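Local structure of 3-methyladenine DNA glycosylase (Helicobacter pylori, 1PU6) at residues 70-75 with 99-104; 129-134 with 165-170; 23-26 with 32-35; 79-84 with 88-93; 106-109 with 113-116. The protein is a helix-hairpin-helix DNA glycosylase that removes alkylated bases such as 3-methyladenine from DNA, starting base excision repair. All blocks are in the same frame, centred on the assembly; numbering follows the deposited sequence.

How the interactions relate
Along the chain, interaction 3 comes first, then interaction 1, whose two segments bracket interaction 4, then interaction 5, while interaction 2 follows last. Helix 90-108 ties three of them together: interaction 4 at its start, interaction 1 towards its end and interaction 5 at its end, with the centres of interactions 4 and 5 about 25 Å apart. Interaction 1 also touches interactions 2 and 3, through L100 packing on I129 and on L34, while L34 meets F114 of interaction 5. The contacts thus join the helices of the all-helical HhH-GPD glycosylase fold into one packed body, with L34, L100, I104 and F114 meeting between them.

Interaction 1: 70-75 with 99-104; sequences KKIAYI and DLSGNI. Unlike the reference sequence in segment 99-104: G102 (reference Lys).
The hydroxyl of S101 is gripped inside its own helix by the carbonyl oxygen of L97, and the same OG lies 3.3 Å from CG2 of I72 on the facing helix. This is a helix-helix crossing in the all-helical HhH-GPD fold, between helices 65-74 and 90-108. Their short segments 70-74 and 99-104 pass at a signed angle of -121°, with axes only 7.6 Å apart. Such closeness calls for small residues. At the crossing A73 sits opposite G102, their CA atoms 4.7 Å apart, and S101, next to the glycine, packs its CB against A73. G102 stands where the reference sequence has lysine. It offers bare backbone, its N lying 3.7 Å from the CB of A73, while that same methyl carbon also lies 3.8 Å from CB of S101.

The serine suits a buried place because its polar end is satisfied at home. With OG beside the backbone N (chi1 -65°) it reaches back one turn to L97, and its remaining contact with the I72 methyl makes no polar demand on the facing helix. No hydrogen bond joins the two segments. I72 meets the serine chiefly through CG2, with CB behind it, while its CG1 branch leads away. F31 of helix 31-39 touches both I72 and S101. Within the crossing, CB of S101 rests 3.7 Å from the backbone N of A73.

Interaction 2: 129-134 with 165-170; sequences IGKESA and EDYDEL
K131 lays its aliphatic chain over the phenol ring of Y167, the two side chains running antiparallel to each other. The lysine opens helix 131-141, the second helix of the helix-hairpin-helix motif whose hairpin includes I129 and G130. Its CB stands 3.8 Å from the ring centroid and just 1° off the ring normal, a CH-pi contact directly over one face. Y167 is suited to this place because it supplies both a flat apolar surface and a polar end: its CG is anti to the backbone N (chi1 -177°), which sends the ring towards the hairpin helix, and its OH is hydrogen-bonded to OD1 of D135. E132 borders the same ring, CB lying 4.0 Å from CE1.

Beyond the ring the lysine stays extended, and it lies roughly perpendicular to the side chain of D168. The salt bridge between K131 NZ and D168 OD1 is 3.0 Å long, and the ammonium meets the oxygen from above the carboxylate plane, 49° out of it. OD2 of D168 is paired with R120, so the aspartate links two basic groups. D166 caps helix 167-179, its OD2 accepting from the N of E169. Water 1 joins the two helix starts, accepting from K131 NZ at 3.0 Å and also from D168 N. The same water gives a weak bond to D166 OD1 at 2.8 Å.

Interaction 3: 23-26 with 32-35; sequences WWWP and EALL
The indole of W25 lies against A33, its NE1 4.0 Å from the CA of the alanine and its CD1 4.2 Å from the CB. The contact fastens the loop before helix 31-39 to that helix, in the all-helical HhH-GPD glycosylase fold. The ring approaches obliquely, and the small alanine lets so broad a side chain come close to the helix backbone. CG of W25 is anti to the backbone N (chi1 -163°), which turns the ring towards A33.

No direct hydrogen bond crosses this contact; two waters do the polar work. Water 2 lies in the plane of the indole at its edge, accepts from NE1 of W25 at 3.0 Å and donates to the carbonyl oxygen of E32 at 2.9 Å. The buried ring nitrogen is thereby satisfied and the rotation of the indole probably steadied. Water 3 donates to both P26 O, at 2.8 Å, and E32 OE1, at 2.7 Å. A carboxylate suits this place because one oxygen can accept from water 3 while the other, OE2, pairs with the ammonium of K56.

A beta-mercaptoethanol molecule, probably from the crystallisation liquor, is bound about 4 Å from the W25 side chain. The indole also meets Y140 of helix 131-141 and, edge-to-face, F45 of helix 45-57. L34 and L35 seat helix 31-39 on helix 90-108.

Interaction 4: 79-84 with 88-93; sequences KLAECV and GFYNQK
Helix 77-83 points its A81 toward Y90, at the start of helix 90-108, and V84 meets the same tyrosine with CG2 and its carbonyl. Before them in sequence, L80 lies a little aside and gives its leucine bulk to A94, L97 and I98 further along helix 90-108, and to L55 of helix 45-57. A81 is the point of closest backbone approach: its CA is 5.3 Å from that of Y90, a spacing that suits a single methyl group. The carbonyl oxygen of A81 lies 3.6 Å from CB of Y90, and CB of A81 is 4.1 Å from CD1 of Y90. C83 faces the other way, and its carbonyl accepts from N54.

V84 contributes both a branch and a carbonyl. Its CG2 rests 3.9 Å from CB of Y90, the beta branch giving the valine a methyl that packs on the tyrosine. The tyrosine's CG stands between its backbone N and carbonyl carbon (chi1 54°), which brings the ring alongside A81. The carbonyl oxygen of V84 takes a bond from water 4 at 2.7 Å, and that water also donates to G88 O at 2.8 Å, bridging both ends of the turn. G88 has a positive phi of 75°, a conformation easy for a residue with no side chain. K93 then reaches inwards, its NZ bonded to the carbonyl oxygens of L39, Q41 and S87. The whole is a short-loop connection between two consecutive helices of the all-helical HhH-GPD fold.

Interaction 5: 106-109 with 113-116; sequences KDFQ and NFKQ
F108 and F114 bring their CA atoms within 5.3 Å of each other where helix 90-108 stops, Q109 taking a positive phi of 77°, and the chain turns into helix 111-117. The side chain of N113 spans this turn. Its ND2 donates to the carbonyl oxygen of F108 at 3.0 Å, with an N-H...O angle of 153°, and the acceptor lies near the plane of the asparagine amide. An amide suits this place because it can donate to a carbonyl at the end of a helix, where the next turn is missing. Having CG anti to the backbone N sends the group back across the turn.

Next to that bond the two phenylalanines make an offset edge-to-face pair. The edge of F114 is directed at the face of F108, with the ring planes at 78° and the centroids 5.7 Å apart. The touching atoms are CD1 of F114 and CD2 of F108, separated by 3.7 Å. Both are buried, and apolar rings suit the place where two helices join.

K106 NZ and D107 OD2 form a salt bridge of 2.9 Å. OD1 of D107 is held by W122 NE1, and the indole of W122 meets F108 edge-to-face. F114 also touches W122 and L123, and through these two residues helix 120-124 packs on the junction of helices 90-108 and 111-117 in the HhH-GPD fold.

Interaction 1: 70-75 with 99-104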
# COMPACT_ATOMS: atom_id res chain seq x y z
N LYS A 70 13.86 -8.28 -11.56
CA LYS A 70 14.10 -9.03 -12.79
C LYS A 70 13.48 -10.44 -12.73
O LYS A 70 13.00 -10.94 -13.75
CB LYS A 70 15.62 -9.09 -13.08
CG LYS A 70 16.19 -7.73 -13.45
CD LYS A 70 17.63 -7.85 -13.96
CE LYS A 70 18.17 -6.52 -14.45
NZ LYS A 70 18.47 -5.57 -13.35
N LYS A 71 13.48 -11.10 -11.56
CA LYS A 71 12.87 -12.44 -11.50
C LYS A 71 11.38 -12.39 -11.82
O LYS A 71 10.88 -13.29 -12.48
CB LYS A 71 13.04 -13.00 -10.09
CG LYS A 71 14.46 -13.39 -9.77
CD LYS A 71 14.70 -14.78 -10.33
CE LYS A 71 14.05 -15.89 -9.48
N ILE A 72 10.66 -11.38 -11.34
CA ILE A 72 9.25 -11.31 -11.67
C ILE A 72 9.03 -10.91 -13.12
O ILE A 72 8.10 -11.43 -13.78
CB ILE A 72 8.50 -10.32 -10.72
CG1 ILE A 72 8.64 -10.86 -9.28
CG2 ILE A 72 7.00 -10.15 -11.15
CD1 ILE A 72 7.99 -12.26 -9.01
N ALA A 73 9.86 -10.02 -13.64
CA ALA A 73 9.66 -9.59 -15.05
C ALA A 73 9.84 -10.76 -16.01
O ALA A 73 9.16 -10.80 -17.07
CB ALA A 73 10.67 -8.44 -15.45
N TYR A 74 10.72 -11.71 -15.67
CA TYR A 74 11.06 -12.78 -16.61
C TYR A 74 10.54 -14.20 -16.26
O TYR A 74 10.78 -15.15 -17.02
CB TYR A 74 12.59 -12.78 -16.90
CG TYR A 74 13.04 -11.55 -17.63
CD1 TYR A 74 12.96 -11.49 -19.04
CD2 TYR A 74 13.50 -10.42 -16.94
CE1 TYR A 74 13.37 -10.34 -19.74
CE2 TYR A 74 13.93 -9.26 -17.63
CZ TYR A 74 13.84 -9.23 -19.02
OH TYR A 74 14.22 -8.10 -19.71
N ILE A 75 9.79 -14.34 -15.16
CA ILE A 75 9.28 -15.66 -14.72
C ILE A 75 8.27 -16.29 -15.68
O ILE A 75 7.52 -15.53 -16.33
CB ILE A 75 8.65 -15.52 -13.31
CG1 ILE A 75 8.43 -16.91 -12.67
CG2 ILE A 75 7.34 -14.72 -13.33
CD1 ILE A 75 8.16 -16.80 -11.18
N ASP A 99 3.87 -7.91 -16.25
CA ASP A 99 3.88 -6.73 -17.11
C ASP A 99 4.37 -5.45 -16.38
O ASP A 99 5.14 -4.63 -16.96
CB ASP A 99 2.50 -6.53 -17.75
CG ASP A 99 2.19 -7.60 -18.83
OD1 ASP A 99 3.08 -8.44 -19.19
OD2 ASP A 99 1.05 -7.66 -19.39
N LEU A 100 3.91 -5.26 -15.14
CA LEU A 100 4.36 -4.10 -14.36
C LEU A 100 5.92 -4.13 -14.20
O LEU A 100 6.61 -3.11 -14.40
CB LEU A 100 3.67 -4.11 -12.98
CG LEU A 100 4.34 -3.18 -11.95
CD1 LEU A 100 4.23 -1.68 -12.35
CD2 LEU A 100 3.67 -3.42 -10.57
N SER A 101 6.44 -5.31 -13.81
CA SER A 101 7.87 -5.42 -13.58
C SER A 101 8.67 -5.17 -14.85
O SER A 101 9.69 -4.48 -14.82
CB SER A 101 8.19 -6.82 -13.00
OG SER A 101 7.57 -6.91 -11.70
N GLY A 102 8.24 -5.74 -15.98
CA GLY A 102 8.91 -5.46 -17.25
C GLY A 102 8.89 -3.96 -17.61
O GLY A 102 9.87 -3.41 -18.14
N ASN A 103 7.79 -3.29 -17.33
CA ASN A 103 7.71 -1.87 -17.72
C ASN A 103 8.52 -0.98 -16.78
O ASN A 103 9.04 0.08 -17.18
CB ASN A 103 6.23 -1.41 -17.78
CG ASN A 103 5.58 -1.78 -19.08
OD1 ASN A 103 6.24 -1.85 -20.13
ND2 ASN A 103 4.30 -2.00 -19.05
N ILE A 104 8.68 -1.41 -15.52
CA ILE A 104 9.57 -0.65 -14.61
C ILE A 104 11.00 -0.70 -15.16
O ILE A 104 11.72 0.31 -15.20
CB ILE A 104 9.55 -1.23 -13.18
CG1 ILE A 104 8.20 -0.95 -12.52
CG2 ILE A 104 10.72 -0.62 -12.32
CD1 ILE A 104 8.05 -1.65 -11.13

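Interaction 2: 129-134 with 165-170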
# COMPACT_ATOMS: atom_id res chain seq x y z
N ILE A 129 -3.94 -2.14 -12.54
CA ILE A 129 -3.56 -1.55 -11.26
C ILE A 129 -4.58 -0.44 -10.93
O ILE A 129 -4.61 0.60 -11.62
CB ILE A 129 -2.12 -0.98 -11.30
CG1 ILE A 129 -1.11 -2.11 -11.54
CG2 ILE A 129 -1.80 -0.16 -9.97
CD1 ILE A 129 0.30 -1.74 -11.37
N GLY A 130 -5.40 -0.64 -9.89
CA GLY A 130 -6.35 0.39 -9.48
C GLY A 130 -5.69 1.49 -8.60
O GLY A 130 -4.48 1.43 -8.27
N LYS A 131 -6.49 2.48 -8.25
CA LYS A 131 -5.96 3.62 -7.49
C LYS A 131 -5.41 3.22 -6.11
O LYS A 131 -4.35 3.72 -5.70
CB LYS A 131 -7.02 4.74 -7.37
CG LYS A 131 -7.13 5.47 -8.64
CD LYS A 131 -8.24 6.51 -8.54
CE LYS A 131 -8.32 7.27 -9.88
NZ LYS A 131 -9.30 8.30 -9.80
N GLU A 132 -6.11 2.34 -5.41
CA GLU A 132 -5.66 1.89 -4.08
C GLU A 132 -4.29 1.24 -4.18
O GLU A 132 -3.40 1.54 -3.38
CB GLU A 132 -6.71 0.97 -3.43
CG GLU A 132 -6.32 0.55 -2.01
CD GLU A 132 -7.35 -0.40 -1.37
OE1 GLU A 132 -7.01 -1.19 -0.43
OE2 GLU A 132 -8.52 -0.37 -1.79
N SER A 133 -4.12 0.34 -5.16
CA SER A 133 -2.83 -0.35 -5.36
C SER A 133 -1.75 0.64 -5.81
O SER A 133 -0.59 0.57 -5.28
CB SER A 133 -2.94 -1.46 -6.42
OG SER A 133 -3.60 -2.63 -5.87
N ALA A 134 -2.08 1.56 -6.74
CA ALA A 134 -1.04 2.55 -7.19
C ALA A 134 -0.59 3.42 -5.98
O ALA A 134 0.62 3.67 -5.78
CB ALA A 134 -1.60 3.48 -8.25
N GLU A 165 -17.85 9.14 -1.92
CA GLU A 165 -17.72 7.90 -2.67
C GLU A 165 -16.56 7.93 -3.66
O GLU A 165 -16.03 6.86 -3.99
CB GLU A 165 -19.05 7.56 -3.38
CG GLU A 165 -19.97 6.71 -2.51
CD GLU A 165 -21.35 7.30 -2.32
OE1 GLU A 165 -21.50 8.13 -1.40
OE2 GLU A 165 -22.29 6.92 -3.08
N ASP A 166 -16.14 9.12 -4.11
CA ASP A 166 -15.10 9.19 -5.12
C ASP A 166 -13.72 9.03 -4.50
O ASP A 166 -13.41 9.74 -3.52
CB ASP A 166 -15.19 10.52 -5.84
CG ASP A 166 -14.12 10.69 -6.86
OD1 ASP A 166 -14.29 10.16 -8.01
OD2 ASP A 166 -13.06 11.32 -6.61
N TYR A 167 -12.90 8.14 -5.07
CA TYR A 167 -11.58 7.84 -4.45
C TYR A 167 -10.75 9.12 -4.26
O TYR A 167 -10.21 9.33 -3.18
CB TYR A 167 -10.77 6.79 -5.30
CG TYR A 167 -9.45 6.39 -4.69
CD1 TYR A 167 -9.31 5.12 -4.08
CD2 TYR A 167 -8.38 7.28 -4.66
CE1 TYR A 167 -8.11 4.75 -3.48
CE2 TYR A 167 -7.22 6.96 -4.05
CZ TYR A 167 -7.07 5.69 -3.48
OH TYR A 167 -5.86 5.39 -2.85
N ASP A 168 -10.58 9.95 -5.29
CA ASP A 168 -9.63 11.08 -5.18
C ASP A 168 -10.09 12.17 -4.20
O ASP A 168 -9.28 12.86 -3.55
CB ASP A 168 -9.36 11.73 -6.53
CG ASP A 168 -8.56 10.82 -7.48
OD1 ASP A 168 -8.58 11.03 -8.73
OD2 ASP A 168 -7.90 9.85 -7.10
N GLU A 169 -11.40 12.33 -4.10
CA GLU A 169 -11.98 13.29 -3.15
C GLU A 169 -11.90 12.80 -1.71
O GLU A 169 -11.62 13.57 -0.82
CB GLU A 169 -13.43 13.57 -3.54
CG GLU A 169 -13.45 14.31 -4.90
CD GLU A 169 -14.86 14.65 -5.38
OE1 GLU A 169 -15.00 15.09 -6.56
OE2 GLU A 169 -15.82 14.54 -4.58
N LEU A 170 -12.06 11.49 -1.52
CA LEU A 170 -11.89 10.86 -0.22
C LEU A 170 -10.41 11.00 0.24
O LEU A 170 -10.09 11.38 1.37
CB LEU A 170 -12.25 9.40 -0.37
CG LEU A 170 -12.70 8.57 0.81
CD1 LEU A 170 -12.45 7.06 0.70
CD2 LEU A 170 -13.06 9.13 2.18
O HOH W 1 -11.59 9.29 -8.05

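Interaction 3: 23-26 with 32-35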
# COMPACT_ATOMS: atom_id res chain seq x y z
N TRP A 23 6.47 1.62 9.54
CA TRP A 23 5.64 2.15 8.43
C TRP A 23 4.33 1.34 8.26
O TRP A 23 3.71 1.43 7.23
CB TRP A 23 6.43 2.15 7.09
CG TRP A 23 7.47 3.27 6.96
CD1 TRP A 23 8.64 3.44 7.71
CD2 TRP A 23 7.45 4.33 6.01
NE1 TRP A 23 9.30 4.57 7.27
CE2 TRP A 23 8.58 5.14 6.24
CE3 TRP A 23 6.54 4.69 4.99
CZ2 TRP A 23 8.87 6.30 5.47
CZ3 TRP A 23 6.80 5.86 4.20
CH2 TRP A 23 7.96 6.65 4.46
N TRP A 24 3.97 0.54 9.29
CA TRP A 24 2.77 -0.32 9.37
C TRP A 24 2.82 -1.53 8.43
O TRP A 24 2.67 -2.69 8.87
CB TRP A 24 1.46 0.47 9.19
CG TRP A 24 0.24 -0.44 9.23
CD1 TRP A 24 -0.28 -1.10 10.33
CD2 TRP A 24 -0.59 -0.78 8.13
NE1 TRP A 24 -1.38 -1.83 9.95
CE2 TRP A 24 -1.62 -1.62 8.61
CE3 TRP A 24 -0.62 -0.39 6.78
CZ2 TRP A 24 -2.64 -2.13 7.78
CZ3 TRP A 24 -1.64 -0.89 5.96
CH2 TRP A 24 -2.65 -1.74 6.47
N TRP A 25 3.02 -1.26 7.13
CA TRP A 25 3.04 -2.37 6.14
C TRP A 25 4.33 -3.20 6.44
O TRP A 25 5.44 -2.62 6.53
CB TRP A 25 3.10 -1.72 4.73
CG TRP A 25 2.73 -2.63 3.63
CD1 TRP A 25 3.41 -3.73 3.19
CD2 TRP A 25 1.58 -2.48 2.79
NE1 TRP A 25 2.73 -4.29 2.12
CE2 TRP A 25 1.61 -3.55 1.85
CE3 TRP A 25 0.49 -1.58 2.77
CZ2 TRP A 25 0.60 -3.73 0.88
CZ3 TRP A 25 -0.53 -1.74 1.80
CH2 TRP A 25 -0.46 -2.82 0.87
N PRO A 26 4.23 -4.54 6.57
CA PRO A 26 5.45 -5.35 6.78
C PRO A 26 6.40 -5.29 5.58
O PRO A 26 5.97 -5.37 4.42
CB PRO A 26 4.93 -6.80 7.01
CG PRO A 26 3.51 -6.76 6.69
CD PRO A 26 3.00 -5.33 6.47
N GLU A 32 9.06 -6.28 -1.99
CA GLU A 32 7.97 -7.08 -1.40
C GLU A 32 6.72 -6.24 -1.11
O GLU A 32 5.59 -6.74 -1.26
CB GLU A 32 8.47 -7.75 -0.09
CG GLU A 32 7.42 -8.54 0.68
CD GLU A 32 7.99 -9.21 1.92
OE1 GLU A 32 7.21 -9.37 2.88
OE2 GLU A 32 9.22 -9.55 1.91
N ALA A 33 6.93 -4.98 -0.67
CA ALA A 33 5.80 -4.07 -0.43
C ALA A 33 5.06 -3.78 -1.76
O ALA A 33 3.81 -3.76 -1.79
CB ALA A 33 6.26 -2.75 0.27
N LEU A 34 5.79 -3.50 -2.86
CA LEU A 34 5.13 -3.33 -4.17
C LEU A 34 4.35 -4.62 -4.53
O LEU A 34 3.18 -4.54 -4.95
CB LEU A 34 6.21 -3.01 -5.26
CG LEU A 34 5.65 -2.86 -6.68
CD1 LEU A 34 6.64 -1.98 -7.48
CD2 LEU A 34 5.58 -4.25 -7.34
N LEU A 35 4.95 -5.81 -4.33
CA LEU A 35 4.22 -7.03 -4.70
C LEU A 35 2.92 -7.19 -3.88
O LEU A 35 1.85 -7.52 -4.42
CB LEU A 35 5.05 -8.32 -4.46
CG LEU A 35 6.28 -8.40 -5.33
CD1 LEU A 35 7.00 -9.67 -4.94
CD2 LEU A 35 5.90 -8.48 -6.84
O HOH W 2 3.68 -6.83 0.94
O HOH W 3 5.03 -7.73 3.14

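Interaction 4: 79-84 with 88-93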
# COMPACT_ATOMS: atom_id res chain seq x y z
N LYS A 79 4.14 -20.64 -13.46
CA LYS A 79 4.84 -20.79 -12.19
C LYS A 79 4.42 -19.69 -11.19
O LYS A 79 4.18 -19.95 -10.02
CB LYS A 79 6.34 -20.69 -12.44
CG LYS A 79 7.22 -20.90 -11.21
CD LYS A 79 8.69 -20.85 -11.65
CE LYS A 79 9.62 -21.09 -10.46
NZ LYS A 79 11.05 -20.94 -10.89
N LEU A 80 4.34 -18.45 -11.68
CA LEU A 80 3.92 -17.35 -10.84
C LEU A 80 2.46 -17.54 -10.45
O LEU A 80 2.11 -17.33 -9.27
CB LEU A 80 4.15 -15.98 -11.54
CG LEU A 80 3.78 -14.75 -10.73
CD1 LEU A 80 4.60 -14.66 -9.43
CD2 LEU A 80 4.00 -13.47 -11.56
N ALA A 81 1.64 -17.96 -11.41
CA ALA A 81 0.19 -18.08 -11.15
C ALA A 81 -0.06 -19.13 -10.05
O ALA A 81 -0.89 -18.89 -9.15
CB ALA A 81 -0.58 -18.46 -12.46
N GLU A 82 0.69 -20.23 -10.08
CA GLU A 82 0.60 -21.25 -9.03
C GLU A 82 0.99 -20.70 -7.66
O GLU A 82 0.25 -20.95 -6.66
CB GLU A 82 1.44 -22.49 -9.39
N CYS A 83 2.08 -19.92 -7.58
CA CYS A 83 2.49 -19.34 -6.30
C CYS A 83 1.48 -18.36 -5.72
O CYS A 83 1.31 -18.28 -4.51
CB CYS A 83 3.82 -18.58 -6.44
SG CYS A 83 5.20 -19.70 -6.54
N VAL A 84 0.80 -17.60 -6.58
CA VAL A 84 -0.11 -16.57 -6.06
C VAL A 84 -1.57 -17.05 -5.93
O VAL A 84 -2.46 -16.26 -5.69
CB VAL A 84 0.07 -15.18 -6.80
CG1 VAL A 84 1.58 -14.72 -6.72
CG2 VAL A 84 -0.43 -15.23 -8.30
N GLY A 88 -6.05 -15.18 -4.81
CA GLY A 88 -7.16 -15.16 -5.76
C GLY A 88 -6.85 -14.47 -7.07
O GLY A 88 -5.82 -13.77 -7.22
N PHE A 89 -7.78 -14.61 -8.04
CA PHE A 89 -7.60 -13.93 -9.32
C PHE A 89 -6.21 -14.10 -9.85
O PHE A 89 -5.59 -13.11 -10.32
CB PHE A 89 -7.95 -12.43 -9.19
CG PHE A 89 -9.21 -12.20 -8.44
CD1 PHE A 89 -9.17 -11.73 -7.10
CD2 PHE A 89 -10.44 -12.57 -8.99
CE1 PHE A 89 -10.35 -11.58 -6.39
CE2 PHE A 89 -11.62 -12.40 -8.27
CZ PHE A 89 -11.59 -11.90 -6.98
N TYR A 90 -5.74 -15.34 -9.80
CA TYR A 90 -4.30 -15.61 -9.89
C TYR A 90 -3.79 -15.51 -11.33
O TYR A 90 -2.65 -15.11 -11.52
CB TYR A 90 -3.87 -16.90 -9.17
CG TYR A 90 -4.66 -18.11 -9.63
CD1 TYR A 90 -4.28 -18.81 -10.77
CD2 TYR A 90 -5.76 -18.56 -8.89
CE1 TYR A 90 -4.98 -19.92 -11.20
CE2 TYR A 90 -6.48 -19.67 -9.32
CZ TYR A 90 -6.07 -20.35 -10.48
OH TYR A 90 -6.76 -21.50 -10.93
N ASN A 91 -4.62 -15.80 -12.33
CA ASN A 91 -4.19 -15.56 -13.71
C ASN A 91 -4.07 -14.04 -13.99
O ASN A 91 -3.04 -13.57 -14.56
CB ASN A 91 -5.15 -16.25 -14.73
CG ASN A 91 -5.06 -17.75 -14.65
OD1 ASN A 91 -4.08 -18.35 -15.12
ND2 ASN A 91 -6.09 -18.40 -14.06
N GLN A 92 -5.06 -13.27 -13.56
CA GLN A 92 -4.97 -11.79 -13.82
C GLN A 92 -3.78 -11.20 -13.05
O GLN A 92 -3.04 -10.32 -13.57
CB GLN A 92 -6.21 -11.09 -13.35
CG GLN A 92 -7.38 -11.38 -14.33
CD GLN A 92 -8.69 -10.93 -13.75
OE1 GLN A 92 -9.14 -9.80 -14.06
NE2 GLN A 92 -9.34 -11.79 -12.93
N LYS A 93 -3.60 -11.60 -11.78
CA LYS A 93 -2.55 -11.00 -10.94
C LYS A 93 -1.14 -11.40 -11.37
O LYS A 93 -0.23 -10.57 -11.35
CB LYS A 93 -2.80 -11.32 -9.48
CG LYS A 93 -3.90 -10.40 -8.96
CD LYS A 93 -4.25 -10.78 -7.55
CE LYS A 93 -5.30 -9.85 -6.97
NZ LYS A 93 -5.79 -10.35 -5.60
O HOH W 4 -3.17 -13.74 -6.32

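Interaction 5: 106-109 with 113-116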
# COMPACT_ATOMS: atom_id res chain seq x y z
N LYS A 106 11.95 -1.19 -18.27
CA LYS A 106 12.00 -0.42 -19.51
C LYS A 106 12.08 1.09 -19.32
O LYS A 106 12.89 1.77 -20.00
CB LYS A 106 10.78 -0.78 -20.38
CG LYS A 106 10.83 -0.10 -21.76
CD LYS A 106 9.75 -0.73 -22.66
CE LYS A 106 8.34 -0.38 -22.23
NZ LYS A 106 8.03 1.11 -22.27
N ASP A 107 11.28 1.62 -18.38
CA ASP A 107 11.14 3.09 -18.25
C ASP A 107 12.04 3.72 -17.20
O ASP A 107 12.35 4.95 -17.27
CB ASP A 107 9.68 3.46 -18.01
CG ASP A 107 8.82 3.21 -19.25
OD1 ASP A 107 7.57 3.25 -19.10
OD2 ASP A 107 9.32 2.95 -20.41
N PHE A 108 12.43 2.93 -16.21
CA PHE A 108 13.23 3.46 -15.10
C PHE A 108 14.58 2.80 -14.87
O PHE A 108 15.38 3.29 -14.07
CB PHE A 108 12.42 3.37 -13.80
CG PHE A 108 11.12 4.12 -13.87
CD1 PHE A 108 11.09 5.53 -13.77
CD2 PHE A 108 9.90 3.42 -14.04
CE1 PHE A 108 9.88 6.24 -13.81
CE2 PHE A 108 8.67 4.14 -14.13
CZ PHE A 108 8.66 5.55 -14.01
N GLN A 109 14.82 1.65 -15.52
CA GLN A 109 16.08 0.91 -15.47
C GLN A 109 16.31 0.11 -14.20
O GLN A 109 16.92 -0.98 -14.23
CB GLN A 109 17.31 1.79 -15.88
CG GLN A 109 17.25 2.24 -17.35
CD GLN A 109 16.28 3.41 -17.63
OE1 GLN A 109 16.26 4.44 -16.88
NE2 GLN A 109 15.48 3.27 -18.71
N ASN A 113 15.84 3.68 -9.09
CA ASN A 113 15.42 4.87 -9.83
C ASN A 113 13.92 4.99 -9.90
O ASN A 113 13.39 6.12 -9.81
CB ASN A 113 16.04 4.87 -11.24
CG ASN A 113 15.90 6.21 -11.94
OD1 ASN A 113 16.29 7.28 -11.38
ND2 ASN A 113 15.38 6.17 -13.17
N PHE A 114 13.23 3.86 -10.03
CA PHE A 114 11.76 3.85 -10.02
C PHE A 114 11.23 4.55 -8.77
O PHE A 114 10.30 5.36 -8.83
CB PHE A 114 11.26 2.36 -10.08
CG PHE A 114 9.80 2.14 -9.71
CD1 PHE A 114 8.76 2.26 -10.67
CD2 PHE A 114 9.47 1.70 -8.41
CE1 PHE A 114 7.40 1.99 -10.31
CE2 PHE A 114 8.13 1.46 -8.03
CZ PHE A 114 7.10 1.57 -8.98
N LYS A 115 11.79 4.23 -7.60
CA LYS A 115 11.24 4.77 -6.37
C LYS A 115 11.38 6.29 -6.38
O LYS A 115 10.55 6.96 -5.82
CB LYS A 115 11.95 4.22 -5.11
CG LYS A 115 11.65 2.77 -4.80
CD LYS A 115 12.29 2.30 -3.46
CE LYS A 115 13.66 1.80 -3.64
NZ LYS A 115 14.29 1.43 -2.29
N GLN A 116 12.43 6.82 -7.02
CA GLN A 116 12.61 8.26 -7.12
C GLN A 116 11.71 8.93 -8.15
O GLN A 116 11.20 10.02 -7.86
CB GLN A 116 14.08 8.59 -7.41
CG GLN A 116 14.43 10.07 -7.45
CD GLN A 116 15.91 10.30 -7.80
OE1 GLN A 116 16.80 9.89 -7.05
NE2 GLN A 116 16.16 10.94 -8.96